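Local coordinates for ESAT-6/WXG100 secretion system protein (Streptococcus gallolyticus, PDB 7JQE) that is a membrane subunit of the bacterial type VIIb secretion system and probably takes part in toxin export, at residues E193-V205 against L238-G252. Residues are numbered along the deposited sequence; the frame is centred on the assembly and turned at random.
With EDO (1,2-ethanediol), chain Y; EDO (1,2-ethanediol), chain U; EDO (1,2-ethanediol), chain R; EDO (1,2-ethanediol), chain X.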
loop_
_atom_site.group_PDB
_atom_site.type_symbol
_atom_site.label_atom_id
_atom_site.label_comp_id
_atom_site.label_asym_id
_atom_site.label_seq_id
_atom_site.Cartn_x
_atom_site.Cartn_y
_atom_site.Cartn_z
ATOM N N GLU A 193 8.131 6.738 5.136
ATOM C CA GLU A 193 9.414 6.156 4.761
ATOM C C GLU A 193 9.978 5.289 5.881
ATOM O O GLU A 193 10.625 4.270 5.620
ATOM C CB GLU A 193 10.408 7.254 4.391
ATOM C CG GLU A 193 11.851 6.792 4.470
ATOM C CD GLU A 193 12.841 7.903 4.196
ATOM O OE1 GLU A 193 12.405 9.021 3.842
ATOM O OE2 GLU A 193 14.058 7.655 4.335
ATOM N N THR A 194 9.749 5.681 7.135
ATOM C CA THR A 194 10.276 4.905 8.254
ATOM C C THR A 194 9.661 3.509 8.294
ATOM O O THR A 194 10.362 2.519 8.536
ATOM C CB THR A 194 10.026 5.645 9.568
ATOM O OG1 THR A 194 10.840 6.823 9.612
ATOM C CG2 THR A 194 10.363 4.764 10.756
ATOM N N GLU A 195 8.352 3.409 8.053
ATOM C CA GLU A 195 7.699 2.101 8.040
ATOM C C GLU A 195 8.178 1.260 6.863
ATOM O O GLU A 195 8.481 0.071 7.016
ATOM C CB GLU A 195 6.181 2.274 7.996
ATOM C CG GLU A 195 5.422 0.976 7.734
ATOM C CD GLU A 195 5.752 -0.107 8.741
ATOM O OE1 GLU A 195 6.350 0.222 9.786
ATOM O OE2 GLU A 195 5.418 -1.287 8.485
ATOM N N ILE A 196 8.251 1.865 5.678
ATOM C CA ILE A 196 8.722 1.154 4.491
ATOM C C ILE A 196 10.121 0.592 4.724
ATOM O O ILE A 196 10.394 -0.583 4.445
ATOM C CB ILE A 196 8.681 2.087 3.269
ATOM C CG1 ILE A 196 7.249 2.554 3.006
ATOM C CG2 ILE A 196 9.250 1.404 2.044
ATOM C CD1 ILE A 196 7.141 3.578 1.905
ATOM N N ALA A 197 11.034 1.424 5.234
ATOM C CA ALA A 197 12.398 0.957 5.464
ATOM C C ALA A 197 12.437 -0.183 6.471
ATOM O O ALA A 197 13.274 -1.084 6.357
ATOM C CB ALA A 197 13.287 2.109 5.936
ATOM N N SER A 198 11.550 -0.157 7.468
ATOM C CA SER A 198 11.478 -1.254 8.423
ATOM C C SER A 198 11.131 -2.557 7.716
ATOM O O SER A 198 11.808 -3.576 7.894
ATOM C CB SER A 198 10.451 -0.934 9.506
ATOM O OG SER A 198 10.246 -2.046 10.357
ATOM N N LEU A 199 10.079 -2.535 6.895
ATOM C CA LEU A 199 9.708 -3.712 6.117
ATOM C C LEU A 199 10.860 -4.179 5.235
ATOM O O LEU A 199 11.161 -5.376 5.165
ATOM C CB LEU A 199 8.477 -3.403 5.266
ATOM C CG LEU A 199 7.115 -3.470 5.952
ATOM C CD1 LEU A 199 6.048 -2.883 5.046
ATOM C CD2 LEU A 199 6.782 -4.914 6.305
HETATM N N MSE A 200 11.510 -3.249 4.546
HETATM C CA MSE A 200 12.538 -3.602 3.574
HETATM C C MSE A 200 13.821 -4.092 4.234
HETATM O O MSE A 200 14.678 -4.672 3.568
HETATM C CB MSE A 200 12.842 -2.410 2.663
HETATM C CG MSE A 200 11.657 -1.994 1.795
HETATM SE SE MSE A 200 12.046 -0.607 0.475
HETATM C CE MSE A 200 13.582 -1.408 -0.420
ATOM N N GLY A 201 13.948 -3.866 5.544
ATOM C CA GLY A 201 15.158 -4.273 6.242
ATOM C C GLY A 201 15.396 -5.771 6.222
ATOM O O GLY A 201 16.533 -6.225 6.378
ATOM N N SER A 202 14.338 -6.561 6.037
ATOM C CA SER A 202 14.446 -8.015 5.996
ATOM C C SER A 202 14.030 -8.571 4.637
ATOM O O SER A 202 13.612 -9.726 4.531
ATOM C CB SER A 202 13.615 -8.647 7.110
ATOM O OG SER A 202 12.236 -8.425 6.896
ATOM N N VAL A 203 14.151 -7.762 3.590
ATOM C CA VAL A 203 13.783 -8.163 2.239
ATOM C C VAL A 203 14.996 -8.030 1.330
ATOM O O VAL A 203 15.835 -7.141 1.506
ATOM C CB VAL A 203 12.602 -7.322 1.709
ATOM C CG1 VAL A 203 12.386 -7.579 0.231
ATOM C CG2 VAL A 203 11.346 -7.629 2.502
ATOM N N ASP A 204 15.088 -8.928 0.353
ATOM C CA ASP A 204 16.158 -8.929 -0.637
ATOM C C ASP A 204 15.585 -8.408 -1.947
ATOM O O ASP A 204 14.713 -9.054 -2.540
ATOM C CB ASP A 204 16.735 -10.338 -0.809
ATOM C CG ASP A 204 17.927 -10.384 -1.752
ATOM O OD1 ASP A 204 18.069 -9.485 -2.604
ATOM O OD2 ASP A 204 18.724 -11.342 -1.648
ATOM N N VAL A 205 16.073 -7.246 -2.398
ATOM C CA VAL A 205 15.469 -6.569 -3.549
ATOM C C VAL A 205 16.112 -6.936 -4.879
ATOM O O VAL A 205 15.575 -6.564 -5.933
ATOM C CB VAL A 205 15.521 -5.036 -3.391
ATOM C CG1 VAL A 205 14.918 -4.623 -2.062
ATOM C CG2 VAL A 205 16.950 -4.541 -3.517
ATOM N N LEU A 238 10.918 -1.780 -5.566
ATOM C CA LEU A 238 11.642 -1.703 -4.301
ATOM C C LEU A 238 13.094 -1.309 -4.524
ATOM O O LEU A 238 13.703 -0.661 -3.666
ATOM C CB LEU A 238 11.564 -3.037 -3.562
ATOM C CG LEU A 238 10.161 -3.539 -3.222
ATOM C CD1 LEU A 238 10.228 -4.930 -2.601
ATOM C CD2 LEU A 238 9.482 -2.573 -2.285
ATOM N N GLY A 239 13.668 -1.696 -5.663
ATOM C CA GLY A 239 15.018 -1.264 -5.977
ATOM C C GLY A 239 15.099 0.230 -6.214
ATOM O O GLY A 239 16.022 0.894 -5.735
ATOM N N LYS A 240 14.131 0.782 -6.954
ATOM C CA LYS A 240 14.108 2.223 -7.185
ATOM C C LYS A 240 14.048 2.984 -5.869
ATOM O O LYS A 240 14.780 3.963 -5.670
ATOM C CB LYS A 240 12.918 2.600 -8.068
ATOM C CG LYS A 240 13.212 2.640 -9.554
ATOM C CD LYS A 240 12.004 3.159 -10.319
ATOM C CE LYS A 240 12.266 3.197 -11.817
ATOM N NZ LYS A 240 11.002 3.282 -12.604
ATOM N N TYR A 241 13.188 2.539 -4.954
ATOM C CA TYR A 241 13.059 3.208 -3.666
ATOM C C TYR A 241 14.340 3.076 -2.847
ATOM O O TYR A 241 14.824 4.061 -2.276
ATOM C CB TYR A 241 11.870 2.628 -2.911
ATOM C CG TYR A 241 11.454 3.434 -1.708
ATOM C CD1 TYR A 241 10.491 4.436 -1.816
ATOM C CD2 TYR A 241 12.011 3.189 -0.463
ATOM C CE1 TYR A 241 10.096 5.171 -0.713
ATOM C CE2 TYR A 241 11.624 3.920 0.643
ATOM C CZ TYR A 241 10.669 4.911 0.513
ATOM O OH TYR A 241 10.287 5.637 1.619
ATOM N N LYS A 242 14.903 1.865 -2.782
ATOM C CA LYS A 242 16.135 1.659 -2.028
ATOM C C LYS A 242 17.264 2.517 -2.575
ATOM O O LYS A 242 18.088 3.036 -1.813
ATOM C CB LYS A 242 16.536 0.184 -2.059
ATOM C CG LYS A 242 17.964 -0.079 -1.592
ATOM C CD LYS A 242 18.418 -1.481 -1.986
ATOM C CE LYS A 242 19.835 -1.765 -1.514
ATOM N NZ LYS A 242 19.928 -1.773 -0.030
ATOM N N SER A 243 17.321 2.675 -3.897
ATOM C CA SER A 243 18.364 3.499 -4.495
ATOM C C SER A 243 18.086 4.994 -4.321
ATOM O O SER A 243 19.027 5.785 -4.209
ATOM C CB SER A 243 18.513 3.149 -5.972
ATOM O OG SER A 243 19.569 3.884 -6.554
ATOM N N ALA A 244 16.812 5.402 -4.294
ATOM C CA ALA A 244 16.488 6.818 -4.127
ATOM C C ALA A 244 16.716 7.271 -2.690
ATOM O O ALA A 244 17.333 8.314 -2.447
ATOM C CB ALA A 244 15.042 7.087 -4.550
ATOM N N LYS A 245 16.200 6.515 -1.727
ATOM C CA LYS A 245 16.504 6.738 -0.324
ATOM C C LYS A 245 17.785 5.981 0.017
ATOM O O LYS A 245 18.520 5.532 -0.867
ATOM C CB LYS A 245 15.328 6.302 0.547
ATOM C CG LYS A 245 13.988 6.860 0.107
ATOM C CD LYS A 245 13.721 8.214 0.746
ATOM C CE LYS A 245 12.435 8.829 0.220
ATOM N NZ LYS A 245 12.572 9.185 -1.214
ATOM N N GLY A 246 18.066 5.814 1.305
ATOM C CA GLY A 246 19.214 5.016 1.699
ATOM C C GLY A 246 18.812 3.804 2.512
ATOM O O GLY A 246 19.126 3.716 3.703
ATOM N N VAL A 247 18.126 2.856 1.880
ATOM C CA VAL A 247 17.494 1.750 2.588
ATOM C C VAL A 247 18.462 0.574 2.660
ATOM O O VAL A 247 18.894 0.048 1.628
ATOM C CB VAL A 247 16.181 1.341 1.906
ATOM C CG1 VAL A 247 15.343 0.475 2.831
ATOM C CG2 VAL A 247 15.407 2.578 1.476
ATOM N N THR A 248 18.803 0.162 3.881
ATOM C CA THR A 248 19.545 -1.074 4.095
ATOM C C THR A 248 18.612 -2.270 3.944
ATOM O O THR A 248 17.507 -2.277 4.498
ATOM C CB THR A 248 20.192 -1.071 5.480
ATOM O OG1 THR A 248 21.281 -0.140 5.489
ATOM C CG2 THR A 248 20.720 -2.448 5.836
ATOM N N THR A 249 19.048 -3.273 3.181
ATOM C CA THR A 249 18.265 -4.483 2.943
ATOM C C THR A 249 19.122 -5.714 3.219
ATOM O O THR A 249 20.295 -5.614 3.591
ATOM C CB THR A 249 17.717 -4.530 1.511
ATOM O OG1 THR A 249 18.770 -4.240 0.580
ATOM C CG2 THR A 249 16.582 -3.531 1.336
ATOM N N VAL A 250 18.525 -6.887 3.026
ATOM C CA VAL A 250 19.198 -8.158 3.251
ATOM C C VAL A 250 19.581 -8.758 1.905
ATOM O O VAL A 250 18.991 -8.451 0.866
ATOM C CB VAL A 250 18.316 -9.123 4.076
ATOM C CG1 VAL A 250 18.355 -10.521 3.497
ATOM C CG2 VAL A 250 18.777 -9.127 5.529
ATOM N N SER A 251 20.596 -9.623 1.917
ATOM C CA SER A 251 21.134 -10.200 0.685
ATOM C C SER A 251 21.336 -11.703 0.855
ATOM O O SER A 251 22.207 -12.133 1.620
ATOM C CB SER A 251 22.449 -9.522 0.306
ATOM O OG SER A 251 22.898 -9.962 -0.962
ATOM N N GLY A 252 20.553 -12.499 0.137
ATOM C CA GLY A 252 20.790 -13.925 0.052
ATOM C C GLY A 252 19.774 -14.737 0.847
ATOM O O GLY A 252 19.105 -14.247 1.759
HETATM C C1 EDO Y . 20.797 8.242 0.047
HETATM O O1 EDO Y . 20.513 8.405 1.442
HETATM C C2 EDO Y . 19.972 9.232 -0.769
HETATM O O2 EDO Y . 20.343 9.148 -2.151
HETATM C C1 EDO U . 22.024 1.894 0.598
HETATM O O1 EDO U . 20.780 1.255 0.283
HETATM C C2 EDO U . 22.895 1.894 -0.653
HETATM O O2 EDO U . 22.049 1.788 -1.807
HETATM C C1 EDO R . 16.334 10.329 2.506
HETATM O O1 EDO R . 16.256 9.598 3.736
HETATM C C2 EDO R . 17.794 10.490 2.097
HETATM O O2 EDO R . 17.859 11.062 0.785
HETATM C C1 EDO X . 5.690 -2.952 12.255
HETATM O O1 EDO X . 5.785 -3.180 10.841
HETATM C C2 EDO X . 6.443 -1.676 12.627
HETATM O O2 EDO X . 6.281 -1.401 14.025
HETATM O O HOH W 1 18.732 -6.352 -1.214
#
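Met200, a selenomethionine, reaches from helix 191-200 into the bend between helix 225-244 and the chain that follows it. Its SE lies 3.9 Å from CD2 of Tyr241, an oblique Met-aromatic contact. The turn at its last torsion (chi3 53°) brings CE against Leu238 and within 3.7 Å of Lys242 CB, while Val247 CG1 packs on Met200 CB. Ile196 CG2 meets the same tyrosine ring at CE2, 3.7 Å away, and Lys245 CG lies over one face near the rim. Past Gly201 the contact turns polar. Val250 N donates to Val203 O (3.1 Å). Asp204, its CG swung anti to the backbone N and so out to Gly252, accepts Gly252 N on the anti side of OD2 at 2.8 Å, 34° out of the carboxylate plane; its OD1 takes Ala206 N. A water bridges Val205 N, Thr249 OG1 and Val250 O. Lys242 NZ grips Val247 O (2.7 Å) and Thr249 OG1 (2.8 Å), tying the chain after helix 225-244 back onto that helix, and its CD packs on Val205 CG2. Behind this layer, helix 396-427 touches Val203, Leu238 and Tyr241. Segments 193-200 and 238-244 cross at -116° with well-separated axes, 11.8 Å apart, and Met200 and Tyr241 lie between them; the chains that follow are joined by a single backbone hydrogen bond and the Asp204-Gly252 bond, within a helical part of the elongated EsaA extracellular region.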